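Local atomic coordinates of thiosulfate sulfurtransferase TUM1 (Saccharomyces cerevisiae, PDB entry 3UTN), a protein that transfers persulfide sulfur from NFS1 to UBA4 in the pathway for 2-thiolation of the wobble uridine of tRNAs. Residues A[66-76]-A[116-124]; A[144-153]-A[246-254]. All coordinates share one frame; numbering follows the deposited sequence. Where two conformers were deposited one is given.

Overall arrangement
Tum1 has two rhodanese domains, each with a five-stranded parallel sheet of strand order 1-5-4-2-3. Contact 1 lies wholly in the N-terminal domain and closes first along the chain. Contact 2 opens later and joins that domain to the C-terminal one, which carries the catalytic Cys282. The centres of the two contacts are about 13 Å apart. Strand 115-119 of contact 1 and strand 141-145 of contact 2 are neighbours in the N-terminal sheet. The loop after strand 115-119 meets helix 148-153, where Arg121 O takes a probable hydrogen bond from Arg152 NH2 in the conformer given. One set of strand ends thus serves both the inside of the N-terminal domain and its junction with the catalytic domain.

Contact 1 of 2, residues A[66-76]-A[116-124]; sequences DFLTKPRIPNS and LVVYDRVGN
In the N-terminal rhodanese domain, Tyr119, the last residue of parallel strand 115-119, and Arg121, just beyond it, hold the loop that follows helix 63-69. The Arg121 chain runs extended from CG to NE and brings its guanidinium end-on to the carbonyl of Pro71. Both terminal nitrogens bond to that one oxygen, Arg121 NH1 to Pro71 O at 2.6 Å and Arg121 NH2 to Pro71 O at 2.8 Å. They come from the same face of the carbonyl plane; NH2 stands well above it, 63° out. A weak bond from NH2 to Lys70 O adds to this grip on the helix exit. Lys70 CB packs over one guanidinium face, while the aliphatic Arg121 CD rests against Asp66 CB at 3.5 Å. The Asp66 carboxylate turns elsewhere: OD1 pairs with Lys70 NZ in a salt bridge, and OD2 bonds to Tyr55.

Tyr119 holds the next part of the loop. Its chi1 of 62° sets CG between the backbone N and the carbonyl carbon, and the ring reaches toward the type II turn from Ile73 to Ser76. Ile73 CD1 lies over one face of the Tyr119 ring, 3.7 Å from its centroid, a CH-pi contact. Ile73 and Tyr119 are both buried and also touch Leu145 of the neighbouring strand. Ser76 OG also lies at Tyr119 OH, but the pair is too short and its geometry doubtful. Ile73 N, at the start of the turn, donates to Tyr119 OH at 3.1 Å.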
# COMPACT_ATOMS: atom_id res chain seq x y z
N ASP A 66 -16.26 10.39 2.64
CA ASP A 66 -16.60 9.27 1.77
C ASP A 66 -16.83 8.02 2.57
O ASP A 66 -17.74 7.26 2.29
CB ASP A 66 -15.56 9.06 0.70
CG ASP A 66 -15.67 10.08 -0.39
OD1 ASP A 66 -16.51 10.99 -0.24
OD2 ASP A 66 -14.94 9.97 -1.38
N PHE A 67 -16.02 7.81 3.59
CA PHE A 67 -16.26 6.66 4.42
C PHE A 67 -17.61 6.78 5.10
O PHE A 67 -18.39 5.82 5.14
CB PHE A 67 -15.20 6.51 5.49
CG PHE A 67 -15.54 5.44 6.47
CD1 PHE A 67 -15.32 4.11 6.14
CD2 PHE A 67 -16.15 5.75 7.68
CE1 PHE A 67 -15.65 3.11 7.03
CE2 PHE A 67 -16.49 4.74 8.56
CZ PHE A 67 -16.23 3.42 8.24
N LEU A 68 -17.86 7.96 5.64
CA LEU A 68 -19.01 8.17 6.50
C LEU A 68 -20.29 8.21 5.72
O LEU A 68 -21.33 7.81 6.22
CB LEU A 68 -18.85 9.49 7.25
CG LEU A 68 -17.68 9.50 8.23
CD1 LEU A 68 -17.41 10.93 8.64
CD2 LEU A 68 -17.95 8.63 9.44
N THR A 69 -20.22 8.67 4.48
CA THR A 69 -21.43 9.04 3.78
C THR A 69 -21.59 8.29 2.48
O THR A 69 -22.64 8.34 1.88
CB THR A 69 -21.46 10.55 3.48
OG1 THR A 69 -20.42 10.86 2.55
CG2 THR A 69 -21.24 11.33 4.75
N LYS A 70 -20.54 7.62 2.04
CA LYS A 70 -20.64 6.81 0.84
C LYS A 70 -20.66 5.35 1.24
O LYS A 70 -20.13 4.98 2.29
CB LYS A 70 -19.51 7.12 -0.12
CG LYS A 70 -19.67 8.46 -0.81
CD LYS A 70 -18.54 8.72 -1.78
CE LYS A 70 -18.74 10.04 -2.52
NZ LYS A 70 -18.78 11.18 -1.57
N PRO A 71 -21.30 4.52 0.41
CA PRO A 71 -21.48 3.14 0.83
C PRO A 71 -20.16 2.50 1.19
O PRO A 71 -19.14 2.72 0.54
CB PRO A 71 -22.09 2.48 -0.40
CG PRO A 71 -22.81 3.60 -1.10
CD PRO A 71 -21.87 4.76 -0.93
N ARG A 72 -20.17 1.74 2.27
CA ARG A 72 -18.99 1.05 2.68
C ARG A 72 -19.36 -0.41 2.71
O ARG A 72 -20.53 -0.77 2.65
CB ARG A 72 -18.53 1.52 4.06
CG ARG A 72 -19.44 1.13 5.20
CD ARG A 72 -19.24 2.05 6.40
NE ARG A 72 -19.54 3.42 6.01
CZ ARG A 72 -20.76 3.93 5.93
NH1 ARG A 72 -21.82 3.19 6.25
NH2 ARG A 72 -20.92 5.18 5.55
N ILE A 73 -18.35 -1.26 2.79
CA ILE A 73 -18.62 -2.64 3.07
C ILE A 73 -19.17 -2.64 4.49
O ILE A 73 -18.62 -1.96 5.35
CB ILE A 73 -17.34 -3.47 2.99
CG1 ILE A 73 -16.69 -3.30 1.61
CG2 ILE A 73 -17.66 -4.93 3.28
CD1 ILE A 73 -15.51 -4.21 1.37
N PRO A 74 -20.27 -3.37 4.73
CA PRO A 74 -20.86 -3.39 6.05
C PRO A 74 -19.81 -3.59 7.13
O PRO A 74 -18.84 -4.32 6.92
CB PRO A 74 -21.79 -4.61 5.98
CG PRO A 74 -22.25 -4.61 4.56
CD PRO A 74 -21.04 -4.19 3.77
N ASN A 75 -19.99 -2.93 8.27
CA ASN A 75 -19.15 -3.14 9.44
C ASN A 75 -17.75 -2.61 9.25
O ASN A 75 -16.84 -2.94 10.01
CB ASN A 75 -19.11 -4.62 9.81
CG ASN A 75 -20.48 -5.26 9.81
OD1 ASN A 75 -21.44 -4.66 10.28
ND2 ASN A 75 -20.58 -6.46 9.27
N SER A 76 -17.58 -1.77 8.23
CA SER A 76 -16.30 -1.18 7.93
C SER A 76 -15.84 -0.27 9.04
O SER A 76 -16.65 0.38 9.68
CB SER A 76 -16.35 -0.35 6.66
OG SER A 76 -16.36 -1.18 5.52
N LEU A 116 -9.35 -8.38 9.05
CA LEU A 116 -9.45 -7.06 8.49
C LEU A 116 -9.45 -7.20 7.01
O LEU A 116 -8.60 -7.86 6.42
CB LEU A 116 -8.30 -6.17 8.96
CG LEU A 116 -8.27 -5.99 10.47
CD1 LEU A 116 -7.07 -5.16 10.86
CD2 LEU A 116 -9.55 -5.37 11.00
N VAL A 117 -10.46 -6.63 6.39
CA VAL A 117 -10.52 -6.68 4.96
C VAL A 117 -10.42 -5.26 4.49
O VAL A 117 -11.35 -4.47 4.59
CB VAL A 117 -11.78 -7.38 4.45
CG1 VAL A 117 -11.77 -7.35 2.93
CG2 VAL A 117 -11.82 -8.82 4.96
N VAL A 118 -9.26 -4.94 3.96
CA VAL A 118 -8.96 -3.58 3.65
C VAL A 118 -9.42 -3.31 2.25
O VAL A 118 -9.29 -4.13 1.36
CB VAL A 118 -7.46 -3.32 3.74
CG1 VAL A 118 -7.20 -1.85 3.47
CG2 VAL A 118 -6.97 -3.70 5.12
N TYR A 119 -9.98 -2.13 2.07
CA TYR A 119 -10.32 -1.70 0.76
C TYR A 119 -10.18 -0.21 0.75
O TYR A 119 -9.95 0.41 1.79
CB TYR A 119 -11.75 -2.11 0.42
CG TYR A 119 -12.81 -1.51 1.30
CD1 TYR A 119 -13.09 -2.04 2.56
CD2 TYR A 119 -13.54 -0.42 0.87
CE1 TYR A 119 -14.08 -1.49 3.36
CE2 TYR A 119 -14.53 0.13 1.65
CZ TYR A 119 -14.79 -0.41 2.88
OH TYR A 119 -15.78 0.15 3.64
N ASP A 120 -10.28 0.36 -0.42
CA ASP A 120 -10.37 1.79 -0.53
C ASP A 120 -11.29 2.08 -1.68
O ASP A 120 -11.63 1.18 -2.45
CB ASP A 120 -8.98 2.41 -0.69
CG ASP A 120 -8.27 1.96 -1.94
OD1 ASP A 120 -8.93 1.62 -2.93
OD2 ASP A 120 -7.03 1.97 -1.93
N ARG A 121 -11.70 3.33 -1.80
CA ARG A 121 -12.67 3.69 -2.82
C ARG A 121 -12.01 3.94 -4.15
O ARG A 121 -12.69 4.02 -5.16
CB ARG A 121 -13.45 4.91 -2.38
CG ARG A 121 -14.25 4.61 -1.14
CD ARG A 121 -14.97 5.83 -0.63
NE ARG A 121 -15.67 5.47 0.59
CZ ARG A 121 -16.81 4.79 0.63
NH1 ARG A 121 -17.39 4.39 -0.49
NH2 ARG A 121 -17.36 4.49 1.80
N VAL A 122 -10.70 4.07 -4.14
CA VAL A 122 -9.98 4.40 -5.37
C VAL A 122 -9.76 3.14 -6.18
O VAL A 122 -10.04 3.10 -7.38
CB VAL A 122 -8.65 5.10 -5.08
CG1 VAL A 122 -7.87 5.35 -6.36
CG2 VAL A 122 -8.92 6.41 -4.36
N GLY A 123 -9.29 2.10 -5.51
CA GLY A 123 -9.01 0.85 -6.17
C GLY A 123 -7.56 0.51 -5.96
O GLY A 123 -6.71 0.88 -6.77
N ASN A 124 -7.28 -0.16 -4.86
CA ASN A 124 -5.92 -0.59 -4.55
C ASN A 124 -4.95 0.55 -4.62
O ASN A 124 -3.89 0.46 -5.23
CB ASN A 124 -5.51 -1.70 -5.50
CG ASN A 124 -6.26 -2.95 -5.22
OD1 ASN A 124 -6.40 -3.33 -4.06
ND2 ASN A 124 -6.74 -3.61 -6.26

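Contact 2 of 2, residues A[144-153]-A[246-254]; sequences LLNNFNQYRE and ETKTYPEAG
Asn146 reaches across from just past the end of strand 141-145 to the backbone of Tyr250. Its CG is anti to the backbone N (chi1 -172°), which carries the amide from CB toward the 246-254 loop. At the tip, Asn146 OD1 accepts from Tyr250 N at 2.7 Å and also takes a bond from Asn124. On the other branch, Asn146 ND2 donates to Tyr250 O at 2.7 Å, nearly straight at 167° and within the amide plane. ND2 also donates to water 1, which bridges to Glu252 OE1. One side-chain amide thus pairs with both polar backbone atoms of Tyr250.

Next along the chain, Asn147 ND2 donates to Thr247 O at 2.6 Å. Asn149 ND2 reaches Thr247 O at 3.0 Å, from above the Thr247 carbonyl plane, and bonds to Val122 O as well. Tyr250 CE2 touches Leu144 CD2 at 3.5 Å, while its hydroxyl bonds to Ile290 O in the C-terminal domain. The Tyr250 side chain is about 11 Å from that of catalytic Cys282. Asn147 OD1 accepts from Gln150 N at 2.9 Å, making Asn147 both the N-cap of helix 148-153 and a link in the interface of this tandem rhodanese.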
# COMPACT_ATOMS: atom_id res chain seq x y z
N LEU A 144 -6.79 -7.75 1.66
CA LEU A 144 -6.92 -6.58 0.88
C LEU A 144 -8.02 -6.94 -0.06
O LEU A 144 -7.86 -7.83 -0.89
CB LEU A 144 -5.64 -6.31 0.12
CG LEU A 144 -5.73 -5.10 -0.79
CD1 LEU A 144 -6.05 -3.89 0.06
CD2 LEU A 144 -4.42 -4.94 -1.53
N LEU A 145 -9.15 -6.27 0.09
CA LEU A 145 -10.23 -6.50 -0.82
C LEU A 145 -9.74 -6.08 -2.17
O LEU A 145 -9.19 -4.99 -2.34
CB LEU A 145 -11.47 -5.71 -0.44
CG LEU A 145 -12.64 -5.96 -1.40
CD1 LEU A 145 -13.19 -7.36 -1.23
CD2 LEU A 145 -13.71 -4.93 -1.14
N ASN A 146 -9.93 -6.96 -3.13
CA ASN A 146 -9.49 -6.68 -4.46
C ASN A 146 -10.64 -6.67 -5.47
O ASN A 146 -10.93 -7.67 -6.09
CB ASN A 146 -8.42 -7.67 -4.89
CG ASN A 146 -7.82 -7.30 -6.21
OD1 ASN A 146 -7.68 -6.11 -6.52
ND2 ASN A 146 -7.47 -8.30 -7.01
N ASN A 147 -11.29 -5.53 -5.62
CA ASN A 147 -11.11 -4.39 -4.75
C ASN A 147 -12.50 -3.82 -4.55
O ASN A 147 -13.47 -4.39 -5.04
CB ASN A 147 -10.18 -3.35 -5.37
CG ASN A 147 -10.63 -2.89 -6.75
OD1 ASN A 147 -11.75 -3.15 -7.17
ND2 ASN A 147 -9.75 -2.20 -7.45
N PHE A 148 -12.58 -2.71 -3.85
CA PHE A 148 -13.85 -2.11 -3.57
C PHE A 148 -14.55 -1.64 -4.83
O PHE A 148 -15.77 -1.65 -4.88
CB PHE A 148 -13.69 -0.97 -2.59
CG PHE A 148 -14.97 -0.52 -1.99
CD1 PHE A 148 -15.91 -1.44 -1.53
CD2 PHE A 148 -15.23 0.84 -1.84
CE1 PHE A 148 -17.09 -1.01 -0.96
CE2 PHE A 148 -16.40 1.27 -1.26
CZ PHE A 148 -17.33 0.35 -0.81
N ASN A 149 -13.77 -1.23 -5.83
CA ASN A 149 -14.34 -0.85 -7.12
C ASN A 149 -15.18 -1.97 -7.67
O ASN A 149 -16.34 -1.77 -8.04
CB ASN A 149 -13.24 -0.51 -8.12
CG ASN A 149 -12.60 0.83 -7.86
OD1 ASN A 149 -13.07 1.61 -7.03
ND2 ASN A 149 -11.52 1.11 -8.57
N GLN A 150 -14.60 -3.16 -7.71
CA GLN A 150 -15.28 -4.31 -8.27
C GLN A 150 -16.38 -4.73 -7.35
O GLN A 150 -17.47 -5.07 -7.79
CB GLN A 150 -14.29 -5.45 -8.49
CG GLN A 150 -13.37 -5.19 -9.66
CD GLN A 150 -14.14 -5.03 -10.96
OE1 GLN A 150 -14.17 -5.95 -11.76
NE2 GLN A 150 -14.75 -3.87 -11.16
N TYR A 151 -16.09 -4.66 -6.06
CA TYR A 151 -17.06 -4.91 -5.03
C TYR A 151 -18.32 -4.09 -5.28
O TYR A 151 -19.43 -4.61 -5.25
CB TYR A 151 -16.45 -4.53 -3.69
CG TYR A 151 -17.26 -4.95 -2.52
CD1 TYR A 151 -17.01 -6.16 -1.88
CD2 TYR A 151 -18.29 -4.15 -2.05
CE1 TYR A 151 -17.76 -6.55 -0.79
CE2 TYR A 151 -19.05 -4.53 -0.97
CZ TYR A 151 -18.78 -5.73 -0.35
OH TYR A 151 -19.53 -6.11 0.73
N ARG A 152 -18.13 -2.79 -5.53
CA ARG A 152 -19.25 -1.91 -5.79
C ARG A 152 -19.84 -2.18 -7.16
O ARG A 152 -21.05 -2.30 -7.30
CB ARG A 152 -18.85 -0.46 -5.66
CG ARG A 152 -18.75 0.01 -4.22
CD ARG A 152 -18.19 1.41 -4.17
NE ARG A 152 -16.83 1.46 -4.71
CZ ARG A 152 -16.02 2.50 -4.60
NH1 ARG A 152 -16.42 3.59 -3.96
NH2 ARG A 152 -14.81 2.45 -5.12
N GLU A 153 -18.97 -2.29 -8.16
CA GLU A 153 -19.42 -2.54 -9.54
C GLU A 153 -20.36 -3.73 -9.59
O GLU A 153 -21.39 -3.68 -10.24
CB GLU A 153 -18.23 -2.76 -10.48
CG GLU A 153 -18.64 -3.15 -11.90
CD GLU A 153 -17.78 -2.51 -12.97
OE1 GLU A 153 -16.53 -2.52 -12.84
OE2 GLU A 153 -18.37 -2.00 -13.96
N GLU A 246 -8.98 -0.08 -15.59
CA GLU A 246 -10.27 0.52 -15.27
C GLU A 246 -10.72 0.23 -13.83
O GLU A 246 -11.15 1.13 -13.12
CB GLU A 246 -11.35 0.16 -16.30
CG GLU A 246 -11.78 -1.30 -16.36
CD GLU A 246 -10.92 -2.16 -17.27
OE1 GLU A 246 -10.08 -1.61 -18.03
OE2 GLU A 246 -11.08 -3.40 -17.22
N THR A 247 -10.58 -1.02 -13.41
CA THR A 247 -11.11 -1.47 -12.12
C THR A 247 -10.10 -1.29 -11.00
O THR A 247 -10.45 -1.34 -9.83
CB THR A 247 -11.53 -2.94 -12.17
OG1 THR A 247 -10.36 -3.76 -12.33
CG2 THR A 247 -12.48 -3.20 -13.34
N LYS A 248 -8.84 -1.09 -11.37
CA LYS A 248 -7.74 -0.94 -10.42
C LYS A 248 -7.58 -2.17 -9.54
O LYS A 248 -6.95 -2.11 -8.49
CB LYS A 248 -7.92 0.32 -9.56
CG LYS A 248 -8.11 1.60 -10.35
CD LYS A 248 -6.96 1.81 -11.32
CE LYS A 248 -7.16 3.07 -12.15
NZ LYS A 248 -6.14 3.11 -13.23
N THR A 249 -8.14 -3.29 -9.96
CA THR A 249 -7.92 -4.52 -9.24
C THR A 249 -6.52 -4.97 -9.53
O THR A 249 -5.97 -4.70 -10.60
CB THR A 249 -8.85 -5.67 -9.68
OG1 THR A 249 -8.85 -5.75 -11.11
CG2 THR A 249 -10.25 -5.45 -9.16
N TYR A 250 -5.94 -5.64 -8.56
CA TYR A 250 -4.79 -6.45 -8.83
C TYR A 250 -5.29 -7.57 -9.70
O TYR A 250 -6.34 -8.14 -9.42
CB TYR A 250 -4.25 -7.04 -7.57
CG TYR A 250 -3.50 -6.05 -6.75
CD1 TYR A 250 -2.24 -5.62 -7.14
CD2 TYR A 250 -4.06 -5.53 -5.59
CE1 TYR A 250 -1.55 -4.70 -6.39
CE2 TYR A 250 -3.37 -4.62 -4.82
CZ TYR A 250 -2.12 -4.21 -5.23
OH TYR A 250 -1.45 -3.31 -4.47
N PRO A 251 -4.55 -7.87 -10.76
CA PRO A 251 -4.85 -9.06 -11.54
C PRO A 251 -4.81 -10.26 -10.62
O PRO A 251 -4.19 -10.20 -9.55
CB PRO A 251 -3.70 -9.12 -12.54
CG PRO A 251 -3.29 -7.70 -12.70
CD PRO A 251 -3.44 -7.09 -11.35
N GLU A 252 -5.47 -11.33 -11.02
CA GLU A 252 -5.48 -12.54 -10.23
C GLU A 252 -4.07 -13.06 -10.08
O GLU A 252 -3.24 -12.89 -10.97
CB GLU A 252 -6.38 -13.59 -10.87
CG GLU A 252 -7.85 -13.20 -10.81
CD GLU A 252 -8.31 -12.93 -9.39
OE1 GLU A 252 -8.58 -11.76 -9.06
OE2 GLU A 252 -8.37 -13.89 -8.59
N ALA A 253 -3.79 -13.67 -8.93
CA ALA A 253 -2.54 -14.36 -8.71
C ALA A 253 -2.33 -15.34 -9.86
O ALA A 253 -3.30 -15.83 -10.44
CB ALA A 253 -2.56 -15.09 -7.38
N GLY A 254 -1.08 -15.61 -10.19
CA GLY A 254 -0.76 -16.54 -11.25
C GLY A 254 -0.63 -15.82 -12.57
O GLY A 254 -0.07 -14.73 -12.63
O HOH W 1 -8.30 -10.72 -6.24
O HOH W 2 -10.76 -9.32 -8.33
O HOH W 3 -10.89 -6.45 -12.60